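Local coordinates for protein synthesis inhibitor I (Hordeum vulgare, PDB 4FBC) that is a barley member of the ribosome-inactivating protein family, named as an inhibitor of protein synthesis, at residues 9-14 with 64-69; 98-103 with 147-152; 217-222 with 261-266; 52-57 with 271-276. The protein carries 3 engineered substitutions. All coordinates share one frame; numbering follows the deposited sequence.

Contact 1 of 4, residues 9-14 with 64-69; sequences NVDKPL and WFHVVL
The backbones of residues 9-14 and 64-69 come closest at Pro13 and Phe65, whose CA atoms lie 4.3 Å apart, and Leu14 N closes the approach with a hydrogen bond of 2.8 Å to Trp64 O. The pairing illustrates how a loop is pinned to a sheet: a type I beta turn from Asn9 to Lys12 leads into edge strand 16-20, which runs parallel to strand 64-70 in the mixed sheet of this ribosome-inactivating protein fold. His66 takes the polar part. Its CG lies anti to the carbonyl carbon (chi1 -72°), and the ring reaches the turn, where NE2 donates to Val10 O at 2.8 Å. Over the centre of one face of the same ring sits Pro13 CG, in a CH-pi contact with the centroid at 3.8 Å. At the ring's edge, Asp11 OD1 lies in plane and 3.3 Å from His66 CE1. One imidazole is thus held by a bond at its edge and a proline on its face, which should restrict its rotation. The indole of Trp64 offers a face to Val10, while its NE1 bonds to Pro61 O. A water accepts from Trp64 N and lies 3.0 Å from Lys12 O, linking turn and strand. Val10 CG2 stands over the indole, offset toward the rim, with Trp64 CE2 its nearest ring atom at 3.6 Å.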
loop_
_atom_site.group_PDB
_atom_site.type_symbol
_atom_site.label_atom_id
_atom_site.label_comp_id
_atom_site.label_asym_id
_atom_site.label_seq_id
_atom_site.Cartn_x
_atom_site.Cartn_y
_atom_site.Cartn_z
ATOM N N ASN A 9 1.580 14.425 -12.360
ATOM C CA ASN A 9 2.416 14.567 -11.160
ATOM C C ASN A 9 3.074 13.279 -10.663
ATOM O O ASN A 9 3.442 13.190 -9.493
ATOM C CB ASN A 9 1.607 15.200 -10.019
ATOM C CG ASN A 9 0.949 16.499 -10.424
ATOM O OD1 ASN A 9 1.572 17.346 -11.060
ATOM N ND2 ASN A 9 -0.319 16.660 -10.068
ATOM N N VAL A 10 3.235 12.289 -11.540
ATOM C CA VAL A 10 3.882 11.036 -11.142
ATOM C C VAL A 10 5.312 11.275 -10.638
ATOM O O VAL A 10 5.776 10.605 -9.706
ATOM C CB VAL A 10 3.867 10.009 -12.288
ATOM C CG1 VAL A 10 4.671 8.778 -11.917
ATOM C CG2 VAL A 10 2.439 9.623 -12.619
ATOM N N ASP A 11 6.000 12.246 -11.239
ATOM C CA ASP A 11 7.348 12.600 -10.792
ATOM C C ASP A 11 7.361 13.912 -10.000
ATOM O O ASP A 11 8.394 14.571 -9.891
ATOM C CB ASP A 11 8.325 12.671 -11.977
ATOM C CG ASP A 11 9.710 12.141 -11.629
ATOM O OD1 ASP A 11 9.843 11.386 -10.639
ATOM O OD2 ASP A 11 10.673 12.475 -12.351
ATOM N N LYS A 12 6.207 14.280 -9.450
ATOM C CA LYS A 12 6.122 15.374 -8.481
ATOM C C LYS A 12 5.457 14.859 -7.215
ATOM O O LYS A 12 4.346 15.256 -6.879
ATOM C CB LYS A 12 5.343 16.556 -9.047
ATOM C CG LYS A 12 6.018 17.217 -10.228
ATOM C CD LYS A 12 5.092 18.212 -10.906
ATOM C CE LYS A 12 5.840 18.961 -11.978
ATOM N NZ LYS A 12 6.817 18.060 -12.660
ATOM N N PRO A 13 6.152 13.971 -6.499
ATOM C CA PRO A 13 5.543 13.307 -5.341
ATOM C C PRO A 13 5.199 14.290 -4.226
ATOM O O PRO A 13 5.928 15.262 -4.022
ATOM C CB PRO A 13 6.648 12.353 -4.871
ATOM C CG PRO A 13 7.927 13.007 -5.330
ATOM C CD PRO A 13 7.580 13.628 -6.652
ATOM N N LEU A 14 4.099 14.043 -3.520
ATOM C CA LEU A 14 3.729 14.865 -2.370
ATOM C C LEU A 14 4.731 14.701 -1.222
ATOM O O LEU A 14 4.937 15.624 -0.428
ATOM C CB LEU A 14 2.312 14.519 -1.904
ATOM C CG LEU A 14 1.233 14.949 -2.898
ATOM C CD1 LEU A 14 -0.079 14.240 -2.626
ATOM C CD2 LEU A 14 1.047 16.462 -2.835
ATOM N N TRP A 64 0.366 11.707 -6.005
ATOM C CA TRP A 64 1.317 10.589 -5.935
ATOM C C TRP A 64 2.324 10.781 -4.811
ATOM O O TRP A 64 2.583 11.909 -4.396
ATOM C CB TRP A 64 2.087 10.484 -7.258
ATOM C CG TRP A 64 1.193 10.156 -8.425
ATOM C CD1 TRP A 64 0.440 11.031 -9.153
ATOM C CD2 TRP A 64 0.952 8.856 -8.980
ATOM N NE1 TRP A 64 -0.256 10.353 -10.130
ATOM C CE2 TRP A 64 0.048 9.017 -10.047
ATOM C CE3 TRP A 64 1.423 7.578 -8.685
ATOM C CZ2 TRP A 64 -0.404 7.940 -10.811
ATOM C CZ3 TRP A 64 0.975 6.506 -9.444
ATOM C CH2 TRP A 64 0.072 6.697 -10.498
ATOM N N PHE A 65 2.871 9.676 -4.298
ATOM C CA PHE A 65 4.071 9.746 -3.463
ATOM C C PHE A 65 5.099 8.742 -3.956
ATOM O O PHE A 65 4.770 7.856 -4.748
ATOM C CB PHE A 65 3.767 9.584 -1.954
ATOM C CG PHE A 65 3.325 8.200 -1.534
ATOM C CD1 PHE A 65 2.002 7.802 -1.702
ATOM C CD2 PHE A 65 4.208 7.331 -0.900
ATOM C CE1 PHE A 65 1.569 6.539 -1.293
ATOM C CE2 PHE A 65 3.788 6.058 -0.483
ATOM C CZ PHE A 65 2.465 5.665 -0.681
ATOM N N HIS A 66 6.346 8.911 -3.527
ATOM C CA HIS A 66 7.405 7.959 -3.837
ATOM C C HIS A 66 7.850 7.185 -2.608
ATOM O O HIS A 66 7.861 7.707 -1.492
ATOM C CB HIS A 66 8.623 8.662 -4.440
ATOM C CG HIS A 66 8.404 9.142 -5.840
ATOM N ND1 HIS A 66 9.382 9.792 -6.564
ATOM C CD2 HIS A 66 7.319 9.069 -6.647
ATOM C CE1 HIS A 66 8.906 10.099 -7.759
ATOM N NE2 HIS A 66 7.656 9.675 -7.833
ATOM N N VAL A 67 8.196 5.926 -2.832
ATOM C CA VAL A 67 8.914 5.143 -1.839
ATOM C C VAL A 67 10.261 4.791 -2.441
ATOM O O VAL A 67 10.340 4.305 -3.578
ATOM C CB VAL A 67 8.140 3.881 -1.439
ATOM C CG1 VAL A 67 9.051 2.899 -0.689
ATOM C CG2 VAL A 67 6.943 4.260 -0.580
ATOM N N VAL A 68 11.325 5.063 -1.698
ATOM C CA VAL A 68 12.662 4.690 -2.148
ATOM C C VAL A 68 13.214 3.574 -1.275
ATOM O O VAL A 68 13.300 3.719 -0.051
ATOM C CB VAL A 68 13.614 5.891 -2.129
ATOM C CG1 VAL A 68 15.026 5.445 -2.454
ATOM C CG2 VAL A 68 13.142 6.935 -3.133
ATOM N N LEU A 69 13.573 2.462 -1.909
ATOM C CA LEU A 69 14.085 1.294 -1.213
ATOM C C LEU A 69 15.557 1.119 -1.565
ATOM O O LEU A 69 15.904 0.912 -2.727
ATOM C CB LEU A 69 13.290 0.042 -1.594
ATOM C CG LEU A 69 11.799 0.077 -1.254
ATOM C CD1 LEU A 69 11.091 -1.181 -1.750
ATOM C CD2 LEU A 69 11.590 0.254 0.254
HETATM O O HOH W 1 1.583 14.191 -6.790
#

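Contact 2 of 4, residues 98-103 with 147-152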
loop_
_atom_site.group_PDB
_atom_site.type_symbol
_atom_site.label_atom_id
_atom_site.label_comp_id
_atom_site.label_asym_id
_atom_site.label_seq_id
_atom_site.Cartn_x
_atom_site.Cartn_y
_atom_site.Cartn_z
ATOM N N THR A 98 14.931 4.355 -16.355
ATOM C CA THR A 98 13.678 3.980 -17.009
ATOM C C THR A 98 12.533 3.837 -16.006
ATOM O O THR A 98 12.636 3.074 -15.044
ATOM C CB THR A 98 13.819 2.651 -17.780
ATOM O OG1 THR A 98 14.844 2.772 -18.773
ATOM C CG2 THR A 98 12.516 2.296 -18.462
ATOM N N TRP A 99 11.442 4.566 -16.237
ATOM C CA TRP A 99 10.199 4.336 -15.501
ATOM C C TRP A 99 9.418 3.191 -16.137
ATOM O O TRP A 99 9.118 3.216 -17.342
ATOM C CB TRP A 99 9.338 5.602 -15.466
ATOM C CG TRP A 99 9.687 6.552 -14.348
ATOM C CD1 TRP A 99 10.361 7.734 -14.453
ATOM C CD2 TRP A 99 9.374 6.392 -12.954
ATOM N NE1 TRP A 99 10.491 8.319 -13.212
ATOM C CE2 TRP A 99 9.888 7.518 -12.278
ATOM C CE3 TRP A 99 8.704 5.411 -12.220
ATOM C CZ2 TRP A 99 9.754 7.682 -10.894
ATOM C CZ3 TRP A 99 8.578 5.571 -10.850
ATOM C CH2 TRP A 99 9.096 6.702 -10.202
ATOM N N TRP A 100 9.116 2.182 -15.327
ATOM C CA TRP A 100 8.303 1.055 -15.750
ATOM C C TRP A 100 6.916 1.226 -15.155
ATOM O O TRP A 100 6.777 1.678 -14.020
ATOM C CB TRP A 100 8.930 -0.256 -15.274
ATOM C CG TRP A 100 10.317 -0.446 -15.793
ATOM C CD1 TRP A 100 11.480 -0.028 -15.211
ATOM C CD2 TRP A 100 10.689 -1.100 -17.010
ATOM N NE1 TRP A 100 12.555 -0.388 -15.992
ATOM C CE2 TRP A 100 12.093 -1.042 -17.104
ATOM C CE3 TRP A 100 9.968 -1.721 -18.035
ATOM C CZ2 TRP A 100 12.793 -1.587 -18.181
ATOM C CZ3 TRP A 100 10.664 -2.266 -19.098
ATOM C CH2 TRP A 100 12.062 -2.197 -19.163
ATOM N N GLU A 101 5.888 0.894 -15.926
ATOM C CA GLU A 101 4.517 1.023 -15.445
ATOM C C GLU A 101 3.768 -0.308 -15.473
ATOM O O GLU A 101 4.100 -1.215 -16.242
ATOM C CB GLU A 101 3.757 2.075 -16.245
ATOM C CG GLU A 101 3.633 1.752 -17.720
ATOM C CD GLU A 101 2.971 2.876 -18.492
ATOM O OE1 GLU A 101 2.426 3.811 -17.852
ATOM O OE2 GLU A 101 2.986 2.810 -19.738
ATOM N N LEU A 102 2.747 -0.404 -14.626
ATOM C CA LEU A 102 1.968 -1.624 -14.472
ATOM C C LEU A 102 0.623 -1.505 -15.174
ATOM O O LEU A 102 -0.200 -2.432 -15.137
ATOM C CB LEU A 102 1.758 -1.928 -12.987
ATOM C CG LEU A 102 3.052 -2.308 -12.278
ATOM C CD1 LEU A 102 2.909 -2.146 -10.769
ATOM C CD2 LEU A 102 3.402 -3.744 -12.624
ATOM N N THR A 103 0.413 -0.357 -15.811
ATOM C CA THR A 103 -0.787 -0.105 -16.605
ATOM C C THR A 103 -0.346 0.573 -17.898
ATOM O O THR A 103 0.304 1.612 -17.853
ATOM C CB THR A 103 -1.763 0.832 -15.859
ATOM O OG1 THR A 103 -2.150 0.245 -14.606
ATOM C CG2 THR A 103 -3.011 1.083 -16.700
ATOM N N HIS A 147 15.335 -2.998 -9.744
ATOM C CA HIS A 147 16.262 -1.883 -9.912
ATOM C C HIS A 147 17.251 -2.145 -11.049
ATOM O O HIS A 147 17.754 -1.205 -11.664
ATOM C CB HIS A 147 17.032 -1.626 -8.620
ATOM C CG HIS A 147 17.661 -0.271 -8.541
ATOM N ND1 HIS A 147 18.928 -0.070 -8.036
ATOM C CD2 HIS A 147 17.189 0.955 -8.871
ATOM C CE1 HIS A 147 19.213 1.220 -8.069
ATOM N NE2 HIS A 147 18.174 1.863 -8.573
ATOM N N GLY A 148 17.532 -3.417 -11.319
ATOM C CA GLY A 148 18.519 -3.786 -12.322
ATOM C C GLY A 148 17.971 -3.940 -13.733
ATOM O O GLY A 148 18.727 -4.156 -14.685
ATOM N N ARG A 149 16.655 -3.835 -13.867
ATOM C CA ARG A 149 15.998 -3.913 -15.170
ATOM C C ARG A 149 16.510 -2.804 -16.093
ATOM O O ARG A 149 16.636 -1.656 -15.683
ATOM C CB ARG A 149 14.478 -3.793 -14.978
ATOM C CG ARG A 149 13.648 -4.267 -16.152
ATOM C CD ARG A 149 12.155 -4.205 -15.850
ATOM N NE ARG A 149 11.370 -4.631 -17.005
ATOM C CZ ARG A 149 11.037 -5.892 -17.246
ATOM N NH1 ARG A 149 11.413 -6.843 -16.401
ATOM N NH2 ARG A 149 10.323 -6.202 -18.323
ATOM N N THR A 150 16.846 -3.136 -17.335
ATOM C CA THR A 150 17.183 -2.079 -18.285
ATOM C C THR A 150 16.220 -2.086 -19.467
ATOM O O THR A 150 15.652 -3.127 -19.819
ATOM C CB THR A 150 18.657 -2.131 -18.770
ATOM O OG1 THR A 150 18.733 -2.846 -20.010
ATOM C CG2 THR A 150 19.555 -2.801 -17.733
ATOM N N LYS A 151 16.037 -0.911 -20.061
ATOM C CA LYS A 151 15.094 -0.725 -21.153
ATOM C C LYS A 151 15.410 -1.638 -22.336
ATOM O O LYS A 151 14.508 -2.053 -23.065
ATOM C CB LYS A 151 15.097 0.739 -21.601
ATOM C CG LYS A 151 13.821 1.182 -22.306
ATOM C CD LYS A 151 13.920 2.630 -22.770
ATOM C CE LYS A 151 12.621 3.379 -22.520
ATOM N NZ LYS A 151 12.408 4.507 -23.478
ATOM N N ALA A 152 16.688 -1.968 -22.504
ATOM C CA ALA A 152 17.143 -2.722 -23.673
ATOM C C ALA A 152 17.144 -4.245 -23.520
ATOM O O ALA A 152 17.366 -4.955 -24.505
ATOM C CB ALA A 152 18.524 -2.242 -24.108
#
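Trp100 and Arg149 dominate this contact, in which a side chain from strand 99-101 meets the loop between helices 136-147 and 157-179. It is a worked case of cation-pi packing on the last strand but one of the mixed sheet. The arginine chain, extended from CG to NE, passes over the indole: Arg149 CD sits above its centre, 3.5 Å from the centroid of the Trp100 six-membered ring, in a CH-pi contact. Farther out, Arg149 NE approaches Trp100 CZ3 to 3.2 Å. Arg149 CZ completes the cation-pi pair at 4.3 Å from the same centroid, yet the guanidinium does not lie flat on the ring, since the two planes stand 85° apart. It therefore turns an edge to the aromatic face, while NH2 bonds to Gln160. On the opposite face of the indole lies Thr98 CG2, from the residue just before the strand, and Trp100 NE1 is satisfied by Ser94. The carbonyl of Thr150 comes to the ring's edge, its O 3.6 Å from Trp100 CZ2. Lys151 adds the aliphatic start of its chain, with CB 3.5 Å from Thr98 OG1 and the two side chains crossing at about a right angle. Across the two segments the chemistry is thus aromatic, aliphatic and electrostatic: the arginine's methylenes supply dispersion, and its positive charge would probably be favoured by the indole's pi cloud, with Gln160 fixing the far end.

Contact 3 of 4, residues 217-222 with 261-266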
loop_
_atom_site.group_PDB
_atom_site.type_symbol
_atom_site.label_atom_id
_atom_site.label_comp_id
_atom_site.label_asym_id
_atom_site.label_seq_id
_atom_site.Cartn_x
_atom_site.Cartn_y
_atom_site.Cartn_z
ATOM N N LEU A 217 -13.415 -3.627 4.777
ATOM C CA LEU A 217 -13.077 -3.428 6.186
ATOM C C LEU A 217 -13.127 -1.937 6.520
ATOM O O LEU A 217 -13.611 -1.554 7.580
ATOM C CB LEU A 217 -11.697 -4.016 6.517
ATOM C CG LEU A 217 -11.272 -3.939 7.993
ATOM C CD1 LEU A 217 -12.269 -4.634 8.921
ATOM C CD2 LEU A 217 -9.873 -4.531 8.180
ATOM N N SER A 218 -12.630 -1.103 5.609
ATOM C CA SER A 218 -12.667 0.344 5.802
ATOM C C SER A 218 -14.110 0.816 5.943
ATOM O O SER A 218 -14.452 1.544 6.877
ATOM C CB SER A 218 -11.990 1.069 4.632
ATOM O OG SER A 218 -10.607 0.759 4.574
ATOM N N ALA A 219 -14.965 0.386 5.016
ATOM C CA ALA A 219 -16.374 0.761 5.076
ATOM C C ALA A 219 -17.060 0.257 6.350
ATOM O O ALA A 219 -17.838 0.980 6.959
ATOM C CB ALA A 219 -17.108 0.269 3.837
ATOM N N ALA A 220 -16.781 -0.982 6.757
ATOM C CA ALA A 220 -17.360 -1.518 7.985
ATOM C C ALA A 220 -17.058 -0.681 9.232
ATOM O O ALA A 220 -17.917 -0.501 10.099
ATOM C CB ALA A 220 -16.928 -2.973 8.194
ATOM N N LEU A 221 -15.829 -0.184 9.347
ATOM C CA LEU A 221 -15.511 0.669 10.482
ATOM C C LEU A 221 -16.136 2.061 10.342
ATOM O O LEU A 221 -16.679 2.594 11.314
ATOM C CB LEU A 221 -13.994 0.768 10.691
ATOM C CG LEU A 221 -13.615 1.429 12.010
ATOM C CD1 LEU A 221 -14.157 0.630 13.204
ATOM C CD2 LEU A 221 -12.100 1.547 12.098
ATOM N N LEU A 222 -16.077 2.637 9.139
ATOM C CA LEU A 222 -16.668 3.962 8.899
ATOM C C LEU A 222 -18.154 4.028 9.255
ATOM O O LEU A 222 -18.646 5.052 9.738
ATOM C CB LEU A 222 -16.463 4.390 7.442
ATOM C CG LEU A 222 -15.019 4.750 7.073
ATOM C CD1 LEU A 222 -14.843 4.846 5.558
ATOM C CD2 LEU A 222 -14.625 6.058 7.741
ATOM N N VAL A 261 -14.437 5.667 1.963
ATOM C CA VAL A 261 -15.645 5.112 1.373
ATOM C C VAL A 261 -16.851 5.974 1.744
ATOM O O VAL A 261 -17.008 6.380 2.902
ATOM C CB VAL A 261 -15.909 3.676 1.864
ATOM C CG1 VAL A 261 -17.099 3.083 1.099
ATOM C CG2 VAL A 261 -14.685 2.803 1.693
ATOM N N GLU A 262 -17.701 6.260 0.765
ATOM C CA GLU A 262 -18.967 6.917 1.063
ATOM C C GLU A 262 -19.929 5.901 1.632
ATOM O O GLU A 262 -20.340 4.975 0.929
ATOM C CB GLU A 262 -19.575 7.518 -0.204
ATOM C CG GLU A 262 -18.814 8.695 -0.760
ATOM C CD GLU A 262 -19.550 9.373 -1.904
ATOM O OE1 GLU A 262 -19.860 8.690 -2.905
ATOM O OE2 GLU A 262 -19.819 10.588 -1.802
ATOM N N VAL A 263 -20.272 6.051 2.907
ATOM C CA VAL A 263 -21.257 5.175 3.537
ATOM C C VAL A 263 -22.510 6.001 3.832
ATOM O O VAL A 263 -22.419 7.219 4.011
ATOM C CB VAL A 263 -20.700 4.493 4.822
ATOM C CG1 VAL A 263 -19.412 3.727 4.500
ATOM C CG2 VAL A 263 -20.450 5.514 5.922
ATOM N N PRO A 264 -23.689 5.361 3.846
ATOM C CA PRO A 264 -24.899 6.161 4.091
ATOM C C PRO A 264 -24.830 6.902 5.422
ATOM O O PRO A 264 -24.561 6.293 6.460
ATOM C CB PRO A 264 -26.011 5.108 4.123
ATOM C CG PRO A 264 -25.500 4.012 3.243
ATOM C CD PRO A 264 -24.004 3.962 3.517
ATOM N N GLY A 265 -25.040 8.214 5.392
ATOM C CA GLY A 265 -25.014 8.997 6.615
ATOM C C GLY A 265 -23.650 9.577 6.955
ATOM O O GLY A 265 -23.534 10.427 7.840
ATOM N N GLY A 266 -22.617 9.126 6.249
ATOM C CA GLY A 266 -21.273 9.629 6.479
ATOM C C GLY A 266 -20.888 10.733 5.514
ATOM O O GLY A 266 -21.709 11.192 4.718
#
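Helix 214-225 belongs to the helical part of the ribosome-inactivating protein fold, and here one of its flanks is covered by the loop that runs from helix 248-254 to helix 269-278. The case illustrates how an irregular segment can seal a helix with little more than methyl groups. Ala219 and Leu222, neighbours across one helical turn, receive Val261 and Val263. At Ala219 the loop comes close, the CA atoms of Ala219 and Val261 being 5.8 Å apart, an approach consistent with the small side chain. Both branches of Val261 use this approach: CG1 touches Ala219 CB at 3.9 Å, and CG2 lies near the same methyl group. Leu222 reaches toward the start of the loop segment, where its CD1 is 3.7 Å from Val261 N and 4.0 Å from Val261 CB. Leu222 thus packs against both backbone and side chain. Val263 makes the second apolar contact. With CG1 anti to its carbonyl carbon (chi1 -56°), this methyl comes 4.0 Å from Ala219 O and also faces Leu222 CB at 4.2 Å. Ser218 adds a marginal touch through CB, whereas its hydroxyl is occupied by Trp214 O and by Leu259 N, just ahead of the loop segment. Trp214, at the start of this helix, lines the pocket holding adenosine monophosphate. Beyond Val263 the chain reverses, Gly266 N bonding to Val263 O at 2.9 Å. The contact is apolar loop-on-helix packing that ends in a classic type II beta turn, with glycine, here Gly265, at the third position and a positive phi (91°).

Contact 4 of 4, residues 52-57 with 271-276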
loop_
_atom_site.group_PDB
_atom_site.type_symbol
_atom_site.label_atom_id
_atom_site.label_comp_id
_atom_site.label_asym_id
_atom_site.label_seq_id
_atom_site.Cartn_x
_atom_site.Cartn_y
_atom_site.Cartn_z
ATOM N N LEU A 52 -7.768 8.023 4.438
ATOM C CA LEU A 52 -7.286 8.715 3.258
ATOM C C LEU A 52 -8.330 9.743 2.850
ATOM O O LEU A 52 -9.523 9.560 3.115
ATOM C CB LEU A 52 -7.076 7.716 2.121
ATOM C CG LEU A 52 -5.849 6.814 2.244
ATOM C CD1 LEU A 52 -6.037 5.528 1.444
ATOM C CD2 LEU A 52 -4.653 7.577 1.726
ATOM N N PRO A 53 -7.886 10.832 2.214
ATOM C CA PRO A 53 -8.879 11.697 1.562
ATOM C C PRO A 53 -9.557 10.924 0.424
ATOM O O PRO A 53 -8.978 9.947 -0.081
ATOM C CB PRO A 53 -8.027 12.836 0.997
ATOM C CG PRO A 53 -6.673 12.212 0.741
ATOM C CD PRO A 53 -6.498 11.141 1.816
ATOM N N PRO A 54 -10.773 11.345 0.020
ATOM C CA PRO A 54 -11.416 10.729 -1.148
ATOM C C PRO A 54 -10.562 10.886 -2.396
ATOM O O PRO A 54 -9.682 11.753 -2.445
ATOM C CB PRO A 54 -12.700 11.562 -1.321
ATOM C CG PRO A 54 -12.990 12.100 0.049
ATOM C CD PRO A 54 -11.623 12.361 0.661
ATOM N N VAL A 55 -10.823 10.045 -3.395
ATOM C CA VAL A 55 -10.246 10.206 -4.722
ATOM C C VAL A 55 -10.856 11.443 -5.381
ATOM O O VAL A 55 -12.070 11.626 -5.332
ATOM C CB VAL A 55 -10.546 8.958 -5.590
ATOM C CG1 VAL A 55 -10.107 9.183 -7.038
ATOM C CG2 VAL A 55 -9.876 7.717 -4.983
ATOM N N GLU A 56 -10.016 12.286 -5.976
ATOM C CA GLU A 56 -10.482 13.500 -6.643
ATOM C C GLU A 56 -11.357 13.134 -7.836
ATOM O O GLU A 56 -10.988 12.291 -8.657
ATOM C CB GLU A 56 -9.299 14.366 -7.100
ATOM C CG GLU A 56 -8.431 14.905 -5.956
ATOM C CD GLU A 56 -7.231 15.719 -6.434
ATOM O OE1 GLU A 56 -6.563 15.303 -7.407
ATOM O OE2 GLU A 56 -6.947 16.780 -5.829
ATOM N N PRO A 57 -12.536 13.751 -7.927
ATOM C CA PRO A 57 -13.364 13.460 -9.101
ATOM C C PRO A 57 -13.052 14.393 -10.281
ATOM O O PRO A 57 -12.528 15.492 -10.069
ATOM C CB PRO A 57 -14.794 13.652 -8.574
ATOM C CG PRO A 57 -14.661 14.627 -7.445
ATOM C CD PRO A 57 -13.253 14.527 -6.899
ATOM N N LYS A 271 -17.597 16.626 0.618
ATOM C CA LYS A 271 -17.432 17.195 1.953
ATOM C C LYS A 271 -16.107 16.769 2.596
ATOM O O LYS A 271 -15.439 17.584 3.229
ATOM C CB LYS A 271 -18.623 16.866 2.862
ATOM C CG LYS A 271 -18.682 17.742 4.121
ATOM C CD LYS A 271 -18.784 19.224 3.732
ATOM C CE LYS A 271 -18.967 20.152 4.930
ATOM N NZ LYS A 271 -19.355 21.543 4.485
ATOM N N ALA A 272 -15.705 15.512 2.423
ATOM C CA ALA A 272 -14.437 15.071 3.007
ATOM C C ALA A 272 -13.252 15.767 2.349
ATOM O O ALA A 272 -12.245 16.039 3.002
ATOM C CB ALA A 272 -14.288 13.541 2.912
ATOM N N LEU A 273 -13.368 16.067 1.054
ATOM C CA LEU A 273 -12.288 16.764 0.370
ATOM C C LEU A 273 -12.274 18.223 0.825
ATOM O O LEU A 273 -11.208 18.833 0.949
ATOM C CB LEU A 273 -12.432 16.652 -1.157
ATOM C CG LEU A 273 -11.978 15.320 -1.775
ATOM C CD1 LEU A 273 -12.282 15.286 -3.268
ATOM C CD2 LEU A 273 -10.495 15.148 -1.545
ATOM N N GLU A 274 -13.455 18.776 1.081
ATOM C CA GLU A 274 -13.553 20.138 1.603
ATOM C C GLU A 274 -12.851 20.238 2.954
ATOM O O GLU A 274 -12.048 21.153 3.180
ATOM C CB GLU A 274 -15.015 20.565 1.727
ATOM C CG GLU A 274 -15.212 21.855 2.488
ATOM C CD GLU A 274 -16.662 22.267 2.542
ATOM O OE1 GLU A 274 -17.132 22.680 3.629
ATOM O OE2 GLU A 274 -17.331 22.176 1.493
ATOM N N LEU A 275 -13.127 19.281 3.837
ATOM C CA LEU A 275 -12.459 19.265 5.143
ATOM C C LEU A 275 -10.950 19.034 5.018
ATOM O O LEU A 275 -10.167 19.659 5.735
ATOM C CB LEU A 275 -13.097 18.233 6.076
ATOM C CG LEU A 275 -14.592 18.418 6.354
ATOM C CD1 LEU A 275 -15.116 17.357 7.306
ATOM C CD2 LEU A 275 -14.914 19.809 6.888
ATOM N N PHE A 276 -10.549 18.148 4.110
ATOM C CA PHE A 276 -9.139 17.894 3.821
ATOM C C PHE A 276 -8.444 19.188 3.414
ATOM O O PHE A 276 -7.390 19.536 3.950
ATOM C CB PHE A 276 -9.026 16.837 2.711
ATOM C CG PHE A 276 -7.619 16.457 2.344
ATOM C CD1 PHE A 276 -6.743 15.946 3.295
ATOM C CD2 PHE A 276 -7.188 16.542 1.021
ATOM C CE1 PHE A 276 -5.460 15.566 2.943
ATOM C CE2 PHE A 276 -5.905 16.164 0.662
ATOM C CZ PHE A 276 -5.037 15.669 1.627
#
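Pro53 lies over one face of the Phe276 ring, its CB above the centre and 3.8 Å from the centroid, a CH-pi contact only 9° off the ring normal. The aromatic group belongs to helix 269-278, near the C-terminus; with CG anti to the backbone N (chi1 -178°), the ring is set out toward the loop. Here a proline-rich loop, 52-57, lies against the helix. Pro54 follows with a tighter fit: its CG is 3.5 Å from Ala272 CB, closer than carbons usually pack. Leu273 then runs alongside Pro54 in the opposite direction, bringing CD2 to 3.7 Å from Pro54 CD and 3.6 Å from Pro54 O. Its other branch, CD1, meets Pro57 CD tip to tip at 3.8 Å, so one leucine spans two prolines of the loop. Phe260 touches both Pro54 and Ala272 and extends the apolar patch. Between the two segments the attraction is therefore apolar and CH-pi, and it probably rests on the close fit between proline rings and helix side chains rather than on polar bonds.

Overall arrangement
Taken together, the four contacts illustrate how chemistry follows location. Contacts 1 and 2 reach the same mixed sheet and touch each other, where Trp99 CZ2 lies 3.7 Å from Asp11 OD1; they combine polar, charged or aromatic forces at partly buried positions. Contact 1 alone has hydrogen bonds between its segments, whereas contact 2 relies on a cation-pi pair. Contacts 3 and 4 lie on the same side of the chain's centre, their own centres about 14 Å apart, and both pack a helix against a loop through apolar groups. Contact 3 is the buried one; contact 4, partly buried, joins regions far apart in sequence, so that, along the chain, contacts 2 and 3 fall within the loop it closes.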